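Haloacid dehalogenase-like hydrolase (Salmonella enterica subsp. enterica serovar Typhi, PDB 4EZE) probably catalyses the magnesium-dependent hydrolysis of O-phosphoserine to serine and phosphate, the last step of L-serine biosynthesis, as a phosphatase of the HAD superfamily. Local coordinates at residues I26-T31 against A68-T73; I110-M115 against K197-S202. All coordinates share one frame; numbering follows the deposited sequence.

Contact 1: I26-T31 against A68-T73; sequences IYFITT and AYLKLT
F28, L72 and Y27 carry most of this antiparallel pairing, F28 and L72 on one face of the sheet and Y27 on the other. The F28 ring lies alongside L72, and its CE2 comes 3.9 Å from L72 CB, which sits in the ring plane at the edge. From within its own strand, I26 CG2 rests 3.4 Å above one face of the same ring, offset toward the rim, so F28 is bounded on a face and on an edge. Closer to the backbone, F28 CB meets L70 CB at 4.1 Å. A chi1 of -67°, CG anti to the carbonyl carbon, lays the F28 ring beside L72 with its edge toward L72 CB.

On the other face Y27 runs beside Y69, pointing the same way, with Y27 CD1 3.6 Å from Y69 CE2; the ring planes are inclined at 69° and meet obliquely. K71, extended beyond CG, passes the far part of the Y27 ring, K71 CD lying 4.0 Å from Y27 CE1. Y27 OH donates to a water at 2.8 Å, which K71 NZ reaches only weakly.

Two pairs of backbone bonds set the register: I26 with L72, and F28 with L70, where F28 N to L70 O measures 2.8 Å. Y69 OH and K71 NZ both bond to the C-terminal residue L317.

These are the two central strands of a four-stranded antiparallel sheet, flanked by 97-100 beside 23-29 and by 56-62 beside 67-75. Helices 34-45 and 81-93 pack on the F28 face, while F311 meets Y27 and Y69 on the other.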
loop_
_atom_site.group_PDB
_atom_site.type_symbol
_atom_site.label_atom_id
_atom_site.label_comp_id
_atom_site.label_asym_id
_atom_site.label_seq_id
_atom_site.Cartn_x
_atom_site.Cartn_y
_atom_site.Cartn_z
ATOM N N ILE A 26 -8.444 18.066 -6.896
ATOM C CA ILE A 26 -7.444 17.136 -7.368
ATOM C C ILE A 26 -6.105 17.766 -7.072
ATOM O O ILE A 26 -5.898 18.945 -7.385
ATOM C CB ILE A 26 -7.507 16.971 -8.894
ATOM C CG1 ILE A 26 -8.861 16.398 -9.309
ATOM C CG2 ILE A 26 -6.360 16.093 -9.364
ATOM C CD1 ILE A 26 -9.007 16.172 -10.794
ATOM N N TYR A 27 -5.215 16.999 -6.447
ATOM C CA TYR A 27 -3.837 17.462 -6.237
ATOM C C TYR A 27 -2.928 16.807 -7.255
ATOM O O TYR A 27 -3.060 15.615 -7.525
ATOM C CB TYR A 27 -3.328 17.049 -4.854
ATOM C CG TYR A 27 -4.191 17.465 -3.683
ATOM C CD1 TYR A 27 -4.093 18.745 -3.146
ATOM C CD2 TYR A 27 -5.073 16.562 -3.086
ATOM C CE1 TYR A 27 -4.862 19.128 -2.054
ATOM C CE2 TYR A 27 -5.843 16.935 -1.996
ATOM C CZ TYR A 27 -5.737 18.225 -1.488
ATOM O OH TYR A 27 -6.482 18.605 -0.397
ATOM N N PHE A 28 -1.981 17.560 -7.787
ATOM C CA PHE A 28 -1.048 17.021 -8.743
ATOM C C PHE A 28 0.348 17.164 -8.200
ATOM O O PHE A 28 0.724 18.241 -7.774
ATOM C CB PHE A 28 -1.096 17.820 -10.036
ATOM C CG PHE A 28 -2.379 17.685 -10.767
ATOM C CD1 PHE A 28 -2.566 16.657 -11.663
ATOM C CD2 PHE A 28 -3.398 18.597 -10.564
ATOM C CE1 PHE A 28 -3.761 16.533 -12.339
ATOM C CE2 PHE A 28 -4.590 18.479 -11.235
ATOM C CZ PHE A 28 -4.779 17.438 -12.109
ATOM N N ILE A 29 1.130 16.093 -8.251
ATOM C CA ILE A 29 2.513 16.165 -7.803
ATOM C C ILE A 29 3.443 15.716 -8.904
ATOM O O ILE A 29 3.347 14.587 -9.401
ATOM C CB ILE A 29 2.774 15.240 -6.599
ATOM C CG1 ILE A 29 1.771 15.515 -5.471
ATOM C CG2 ILE A 29 4.208 15.399 -6.133
ATOM C CD1 ILE A 29 0.476 14.730 -5.595
ATOM N N THR A 30 4.395 16.571 -9.236
ATOM C CA THR A 30 5.256 16.307 -10.340
ATOM C C THR A 30 6.637 16.908 -10.124
ATOM O O THR A 30 6.768 17.858 -9.375
ATOM C CB THR A 30 4.653 16.956 -11.580
ATOM O OG1 THR A 30 5.441 16.595 -12.705
ATOM C CG2 THR A 30 4.645 18.483 -11.432
ATOM N N THR A 31 7.669 16.376 -10.793
ATOM C CA THR A 31 8.999 17.029 -10.778
ATOM C C THR A 31 9.138 18.151 -11.813
ATOM O O THR A 31 10.121 18.903 -11.788
ATOM C CB THR A 31 10.135 16.031 -11.013
ATOM O OG1 THR A 31 9.873 15.316 -12.235
ATOM C CG2 THR A 31 10.227 15.040 -9.816
ATOM N N ALA A 68 6.024 20.554 -2.995
ATOM C CA ALA A 68 5.242 21.574 -3.671
ATOM C C ALA A 68 4.278 20.866 -4.619
ATOM O O ALA A 68 4.689 19.979 -5.355
ATOM C CB ALA A 68 6.159 22.507 -4.435
ATOM N N TYR A 69 3.002 21.236 -4.585
ATOM C CA TYR A 69 2.013 20.634 -5.474
ATOM C C TYR A 69 1.090 21.647 -6.144
ATOM O O TYR A 69 1.063 22.823 -5.787
ATOM C CB TYR A 69 1.149 19.647 -4.707
ATOM C CG TYR A 69 0.433 20.303 -3.572
ATOM C CD1 TYR A 69 1.126 20.648 -2.418
ATOM C CD2 TYR A 69 -0.926 20.590 -3.648
ATOM C CE1 TYR A 69 0.484 21.250 -1.360
ATOM C CE2 TYR A 69 -1.584 21.199 -2.593
ATOM C CZ TYR A 69 -0.867 21.537 -1.453
ATOM O OH TYR A 69 -1.479 22.155 -0.390
ATOM N N LEU A 70 0.314 21.165 -7.109
ATOM C CA LEU A 70 -0.674 21.976 -7.805
ATOM C C LEU A 70 -2.060 21.521 -7.381
ATOM O O LEU A 70 -2.372 20.343 -7.442
ATOM C CB LEU A 70 -0.536 21.832 -9.322
ATOM C CG LEU A 70 -1.472 22.734 -10.134
ATOM C CD1 LEU A 70 -1.084 24.207 -10.027
ATOM C CD2 LEU A 70 -1.461 22.289 -11.579
ATOM N N LYS A 71 -2.891 22.449 -6.924
ATOM C CA LYS A 71 -4.225 22.068 -6.482
ATOM C C LYS A 71 -5.267 22.593 -7.475
ATOM O O LYS A 71 -5.224 23.737 -7.885
ATOM C CB LYS A 71 -4.494 22.575 -5.063
ATOM C CG LYS A 71 -5.899 22.263 -4.549
ATOM C CD LYS A 71 -6.077 22.796 -3.135
ATOM C CE LYS A 71 -7.524 22.752 -2.659
ATOM N NZ LYS A 71 -7.626 23.545 -1.394
ATOM N N LEU A 72 -6.187 21.744 -7.884
ATOM C CA LEU A 72 -7.146 22.158 -8.882
ATOM C C LEU A 72 -8.521 21.952 -8.297
ATOM O O LEU A 72 -8.825 20.869 -7.789
ATOM C CB LEU A 72 -6.997 21.338 -10.174
ATOM C CG LEU A 72 -8.254 21.348 -11.058
ATOM C CD1 LEU A 72 -8.482 22.740 -11.634
ATOM C CD2 LEU A 72 -8.189 20.321 -12.179
ATOM N N THR A 73 -9.350 22.990 -8.350
ATOM C CA THR A 73 -10.737 22.843 -7.939
ATOM C C THR A 73 -11.612 22.987 -9.160
ATOM O O THR A 73 -11.453 23.909 -9.951
ATOM C CB THR A 73 -11.125 23.864 -6.869
ATOM O OG1 THR A 73 -10.187 23.781 -5.785
ATOM C CG2 THR A 73 -12.507 23.565 -6.354
HETATM O O HOH W 1 -8.273 20.647 0.384
#

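Contact 2: I110-M115 against K197-S202; sequences IIAFDM and KTAIIS. With NA (sodium ion), chain D.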
loop_
_atom_site.group_PDB
_atom_site.type_symbol
_atom_site.label_atom_id
_atom_site.label_comp_id
_atom_site.label_asym_id
_atom_site.label_seq_id
_atom_site.Cartn_x
_atom_site.Cartn_y
_atom_site.Cartn_z
ATOM N N ILE A 110 -8.199 4.065 10.325
ATOM C CA ILE A 110 -7.109 3.119 10.240
ATOM C C ILE A 110 -6.400 3.290 8.906
ATOM O O ILE A 110 -7.032 3.527 7.894
ATOM C CB ILE A 110 -7.611 1.675 10.234
ATOM C CG1 ILE A 110 -8.594 1.441 11.365
ATOM C CG2 ILE A 110 -6.428 0.719 10.342
ATOM C CD1 ILE A 110 -9.412 0.183 11.179
ATOM N N ILE A 111 -5.088 3.135 8.902
ATOM C CA ILE A 111 -4.385 2.977 7.653
ATOM C C ILE A 111 -3.700 1.645 7.745
ATOM O O ILE A 111 -2.833 1.470 8.605
ATOM C CB ILE A 111 -3.326 4.069 7.458
ATOM C CG1 ILE A 111 -3.935 5.446 7.666
ATOM C CG2 ILE A 111 -2.741 4.015 6.056
ATOM C CD1 ILE A 111 -3.204 6.522 6.895
ATOM N N ALA A 112 -4.107 0.705 6.886
ATOM C CA ALA A 112 -3.506 -0.625 6.832
ATOM C C ALA A 112 -2.506 -0.696 5.669
ATOM O O ALA A 112 -2.765 -0.154 4.583
ATOM C CB ALA A 112 -4.589 -1.680 6.636
ATOM N N PHE A 113 -1.384 -1.377 5.891
ATOM C CA PHE A 113 -0.383 -1.621 4.833
ATOM C C PHE A 113 -0.131 -3.109 4.620
ATOM O O PHE A 113 0.066 -3.838 5.575
ATOM C CB PHE A 113 0.957 -1.028 5.228
ATOM C CG PHE A 113 0.965 0.461 5.363
ATOM C CD1 PHE A 113 1.248 1.263 4.268
ATOM C CD2 PHE A 113 0.730 1.056 6.596
ATOM C CE1 PHE A 113 1.285 2.638 4.396
ATOM C CE2 PHE A 113 0.764 2.427 6.733
ATOM C CZ PHE A 113 1.049 3.225 5.629
ATOM N N ASP A 114 -0.117 -3.567 3.374
ATOM C CA ASP A 114 0.425 -4.888 3.086
ATOM C C ASP A 114 1.910 -4.792 3.472
ATOM O O ASP A 114 2.439 -3.685 3.592
ATOM C CB ASP A 114 0.279 -5.191 1.584
ATOM C CG ASP A 114 0.687 -6.621 1.220
ATOM O OD1 ASP A 114 0.905 -7.426 2.140
ATOM O OD2 ASP A 114 0.779 -6.945 0.013
ATOM N N MET A 115 2.592 -5.924 3.639
ATOM C CA MET A 115 4.013 -5.874 3.995
ATOM C C MET A 115 4.907 -5.899 2.754
ATOM O O MET A 115 5.490 -4.875 2.378
ATOM C CB MET A 115 4.396 -7.003 4.967
ATOM C CG MET A 115 5.907 -7.174 5.156
ATOM S SD MET A 115 6.281 -8.161 6.639
ATOM C CE MET A 115 5.566 -9.757 6.214
ATOM N N LYS A 197 -4.999 4.987 13.459
ATOM C CA LYS A 197 -4.243 3.799 13.829
ATOM C C LYS A 197 -3.557 3.186 12.600
ATOM O O LYS A 197 -4.139 3.161 11.507
ATOM C CB LYS A 197 -5.180 2.775 14.465
ATOM C CG LYS A 197 -5.911 3.286 15.707
ATOM C CD LYS A 197 -4.939 3.799 16.763
ATOM C CE LYS A 197 -5.620 3.951 18.113
ATOM N NZ LYS A 197 -6.230 2.646 18.510
ATOM N N THR A 198 -2.334 2.687 12.784
ATOM C CA THR A 198 -1.602 1.983 11.727
ATOM C C THR A 198 -1.653 0.468 11.911
ATOM O O THR A 198 -1.592 -0.034 13.028
ATOM C CB THR A 198 -0.120 2.373 11.713
ATOM O OG1 THR A 198 0.466 2.032 12.974
ATOM C CG2 THR A 198 0.054 3.858 11.472
ATOM N N ALA A 199 -1.738 -0.254 10.802
ATOM C CA ALA A 199 -1.737 -1.707 10.812
ATOM C C ALA A 199 -0.898 -2.251 9.654
ATOM O O ALA A 199 -0.863 -1.662 8.573
ATOM C CB ALA A 199 -3.160 -2.228 10.695
ATOM N N ILE A 200 -0.215 -3.365 9.894
ATOM C CA ILE A 200 0.236 -4.208 8.806
ATOM C C ILE A 200 -0.695 -5.392 8.702
ATOM O O ILE A 200 -0.990 -6.035 9.707
ATOM C CB ILE A 200 1.674 -4.706 9.003
ATOM C CG1 ILE A 200 2.632 -3.574 8.657
ATOM C CG2 ILE A 200 1.960 -5.906 8.105
ATOM C CD1 ILE A 200 4.057 -4.035 8.597
ATOM N N ILE A 201 -1.168 -5.670 7.487
ATOM C CA ILE A 201 -1.971 -6.864 7.233
ATOM C C ILE A 201 -1.405 -7.553 6.004
ATOM O O ILE A 201 -1.371 -6.954 4.929
ATOM C CB ILE A 201 -3.452 -6.524 7.007
ATOM C CG1 ILE A 201 -4.015 -5.764 8.215
ATOM C CG2 ILE A 201 -4.244 -7.803 6.804
ATOM C CD1 ILE A 201 -5.497 -5.404 8.088
ATOM N N SER A 202 -0.958 -8.802 6.165
ATOM C CA SER A 202 -0.097 -9.449 5.185
ATOM C C SER A 202 -0.169 -10.989 5.196
ATOM O O SER A 202 -0.383 -11.602 6.253
ATOM C CB SER A 202 1.357 -9.063 5.497
ATOM O OG SER A 202 2.266 -9.979 4.897
HETATM NA NA NA D . 2.522 -7.284 -1.360
HETATM O O HOH W 2 3.194 -9.334 2.126
HETATM O O HOH W 3 1.211 -8.496 -2.498
HETATM O O HOH W 4 3.896 -8.847 -2.786
#
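The predicted nucleophile D114 follows directly on strand 110-113, an inner strand of the parallel sheet of the HAD-type Rossmannoid core, here joined to its parallel neighbour. D114 OD2 binds the sodium ion at 2.2 Å, in a site completed by the main-chain O of D116, D270 OD1 and two waters. The other oxygen, D114 OD1, accepts M115 N at 2.7 Å from above the carboxylate plane, 48° out of it. A water donates to D114 OD1 and hydrogen-bonds S202 OG, linking D114 to S202 across the contact; S202 OG also bonds G204 N. With CG anti to the backbone N (chi1 -174°), the D114 carboxylate extends to the ion.

M115 bends at chi3 (64°), bringing CE to 3.6 Å from S202 OG, while M115 CB lies 4.1 Å from I200 CG2. Further back, A112 CB meets I201 CD1 at 4.1 Å. Four backbone bonds fix the parallel register, among them F113 N to A199 O at 2.7 Å.

Strand 265-269 pairs with the other side of 110-113, and 220-224 with that of 197-202. Helix 244-258 packs against I110, A112 and I201, whereas helices 184-193 and 206-216 meet the face bearing F113 and I200.

Overall arrangement
The two contacts lie in separate sheets: contact 1 pairs antiparallel strands in the N-terminal part of the chain, and contact 2 pairs parallel strands of the catalytic core. Their centres are about 26 Å apart and their nearest atoms about 14 Å, without touching. Along the chain they follow in series, with 67-75 preceding 110-113. The paired strand segments run at 152° (antiparallel) in contact 1 and 30° (parallel) in contact 2. Contact 2 reaches the metal site directly, D114 OD2 lying 2.2 Å from the sodium ion, whereas contact 1 is remote from it: its nearest atom, I29 CD1, is 22.5 Å from the ion.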